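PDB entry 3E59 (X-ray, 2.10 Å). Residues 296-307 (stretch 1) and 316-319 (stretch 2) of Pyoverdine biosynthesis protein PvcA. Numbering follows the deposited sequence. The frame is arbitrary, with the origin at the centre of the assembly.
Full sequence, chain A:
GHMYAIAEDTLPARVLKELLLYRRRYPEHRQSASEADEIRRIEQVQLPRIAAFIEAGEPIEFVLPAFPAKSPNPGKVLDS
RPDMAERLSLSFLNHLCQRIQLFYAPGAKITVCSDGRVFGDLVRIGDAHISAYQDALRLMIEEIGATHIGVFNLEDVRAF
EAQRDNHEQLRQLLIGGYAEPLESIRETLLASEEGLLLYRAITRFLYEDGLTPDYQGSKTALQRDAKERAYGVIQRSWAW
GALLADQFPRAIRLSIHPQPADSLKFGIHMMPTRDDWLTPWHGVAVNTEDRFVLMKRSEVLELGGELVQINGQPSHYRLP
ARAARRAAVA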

# COMPACT_ATOMS: atom_id res chain seq x y z
N LYS A 296 -0.68 8.71 -12.88
CA LYS A 296 0.50 8.12 -13.52
C LYS A 296 1.25 9.22 -14.30
O LYS A 296 0.64 10.02 -15.00
CB LYS A 296 0.07 6.98 -14.45
N ARG A 297 2.58 9.27 -14.16
CA ARG A 297 3.41 10.29 -14.80
C ARG A 297 3.19 10.40 -16.32
O ARG A 297 3.14 11.50 -16.87
CB ARG A 297 4.90 10.06 -14.49
CG ARG A 297 5.80 11.25 -14.79
CD ARG A 297 7.26 10.95 -14.46
NE ARG A 297 8.15 12.04 -14.84
CZ ARG A 297 9.45 11.92 -15.12
NH1 ARG A 297 10.04 10.73 -15.08
NH2 ARG A 297 10.16 12.99 -15.47
N SER A 298 3.06 9.25 -16.99
CA SER A 298 2.81 9.24 -18.43
C SER A 298 1.49 9.96 -18.77
O SER A 298 1.43 10.71 -19.74
CB SER A 298 2.83 7.81 -18.99
OG SER A 298 1.65 7.11 -18.65
N GLU A 299 0.46 9.75 -17.95
CA GLU A 299 -0.84 10.39 -18.18
C GLU A 299 -0.79 11.91 -18.05
O GLU A 299 -1.41 12.63 -18.84
CB GLU A 299 -1.92 9.79 -17.28
N VAL A 300 -0.06 12.40 -17.05
CA VAL A 300 0.04 13.84 -16.80
C VAL A 300 0.88 14.56 -17.88
O VAL A 300 0.58 15.70 -18.24
CB VAL A 300 0.48 14.18 -15.32
CG1 VAL A 300 1.93 13.82 -15.07
CG2 VAL A 300 0.23 15.64 -14.99
N LEU A 301 1.91 13.89 -18.40
CA LEU A 301 2.72 14.42 -19.50
C LEU A 301 1.90 14.54 -20.78
O LEU A 301 2.09 15.47 -21.56
CB LEU A 301 3.95 13.55 -19.78
CG LEU A 301 5.04 13.39 -18.71
CD1 LEU A 301 6.11 12.44 -19.27
CD2 LEU A 301 5.65 14.74 -18.31
N GLU A 302 1.00 13.58 -20.99
CA GLU A 302 0.06 13.58 -22.11
C GLU A 302 -0.92 14.75 -22.04
O GLU A 302 -1.33 15.29 -23.06
CB GLU A 302 -0.69 12.26 -22.19
CG GLU A 302 0.10 11.13 -22.84
CD GLU A 302 -0.60 9.78 -22.77
OE1 GLU A 302 -1.18 9.43 -21.72
OE2 GLU A 302 -0.55 9.04 -23.78
N LEU A 303 -1.27 15.13 -20.81
CA LEU A 303 -2.13 16.30 -20.58
C LEU A 303 -1.34 17.61 -20.56
O LEU A 303 -1.91 18.70 -20.43
CB LEU A 303 -2.93 16.13 -19.29
CG LEU A 303 -3.93 14.96 -19.25
CD1 LEU A 303 -4.33 14.63 -17.83
CD2 LEU A 303 -5.17 15.23 -20.11
N GLY A 304 -0.02 17.50 -20.71
CA GLY A 304 0.87 18.67 -20.74
C GLY A 304 1.14 19.23 -19.36
O GLY A 304 1.03 20.44 -19.15
N GLY A 305 1.48 18.34 -18.43
CA GLY A 305 1.82 18.74 -17.05
C GLY A 305 3.15 19.47 -16.99
O GLY A 305 4.04 19.24 -17.81
N GLU A 306 3.27 20.37 -16.03
CA GLU A 306 4.49 21.15 -15.83
C GLU A 306 5.17 20.68 -14.56
O GLU A 306 4.52 20.53 -13.53
CB GLU A 306 4.16 22.63 -15.69
CG GLU A 306 3.71 23.28 -16.97
CD GLU A 306 3.97 24.76 -16.97
OE1 GLU A 306 4.02 25.36 -18.06
OE2 GLU A 306 4.14 25.33 -15.86
N LEU A 307 6.48 20.45 -14.63
CA LEU A 307 7.23 19.96 -13.48
C LEU A 307 7.46 21.07 -12.47
O LEU A 307 7.89 22.17 -12.82
CB LEU A 307 8.56 19.34 -13.92
CG LEU A 307 9.49 18.81 -12.82
CD1 LEU A 307 8.86 17.63 -12.09
CD2 LEU A 307 10.83 18.43 -13.41
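Stretch 2 (316-319) HYRL

The phenol of Tyr317 is gripped from three sides by stretch 1: Leu307 CD1 lies over one ring face, Val300 CG1 over the opposite face, and Arg297 meets the hydroxyl. Arg297 NE donates to Tyr317 OH at 2.7 Å with a nearly linear angle of 168°, and Arg297 NH2 adds a weak bond to Tyr317 OH at 3.2 Å; the hydroxyl lies at the guanidinium edge, near its plane. Val300 CG1 stands 4.1 Å from the ring centroid and 23° off its normal, a CH-pi contact.

Residues 316-318 are extended (phi -168° to -110°) and run antiparallel to strand 306-307. Glu306 and Arg318 form the hydrogen-bonded pair: Glu306 N to Arg318 O is 3.1 Å, and Arg318 N to Glu306 O is 2.9 Å. Leu307 and Tyr317 form the next, non-hydrogen-bonded pair, their CA atoms 4.5 Å apart and their side chains on the same sheet face.

Helix 297-302 crosses strand 316-318 at 28°, pointing roughly the same way, with the axes 9.8 Å apart at closest approach. Its chain reverses through a Schellman motif at Gly304, then Gly305 packs closely, its CA 3.6 Å from Leu319 CD2. Leu319 also meets Leu303, CD1 to CD1 at 4.1 Å, extending the apolar contact beyond the tyrosine.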

# COMPACT_ATOMS: atom_id res chain seq x y z
N HIS A 316 6.57 17.50 -8.00
CA HIS A 316 5.23 17.16 -8.50
C HIS A 316 4.98 17.88 -9.81
O HIS A 316 5.83 18.64 -10.28
CB HIS A 316 4.14 17.53 -7.46
CG HIS A 316 4.19 18.97 -7.01
ND1 HIS A 316 4.98 19.38 -5.95
CD2 HIS A 316 3.55 20.07 -7.46
CE1 HIS A 316 4.82 20.68 -5.77
NE2 HIS A 316 3.96 21.12 -6.67
N TYR A 317 3.83 17.62 -10.42
CA TYR A 317 3.41 18.35 -11.61
C TYR A 317 2.24 19.27 -11.27
O TYR A 317 1.64 19.15 -10.19
CB TYR A 317 3.01 17.38 -12.73
CG TYR A 317 4.18 16.65 -13.34
CD1 TYR A 317 4.87 17.18 -14.44
CD2 TYR A 317 4.60 15.41 -12.84
CE1 TYR A 317 5.94 16.52 -15.01
CE2 TYR A 317 5.67 14.72 -13.42
CZ TYR A 317 6.33 15.29 -14.50
OH TYR A 317 7.39 14.63 -15.07
N ARG A 318 1.95 20.20 -12.19
CA ARG A 318 0.78 21.08 -12.12
C ARG A 318 0.06 21.13 -13.47
O ARG A 318 0.69 21.02 -14.52
CB ARG A 318 1.18 22.49 -11.67
N LEU A 319 -1.27 21.27 -13.42
CA LEU A 319 -2.09 21.42 -14.62
C LEU A 319 -2.91 22.71 -14.59
O LEU A 319 -3.68 22.94 -13.64
CB LEU A 319 -3.03 20.22 -14.82
CG LEU A 319 -2.47 18.92 -15.39
CD1 LEU A 319 -3.60 17.91 -15.56
CD2 LEU A 319 -1.76 19.14 -16.71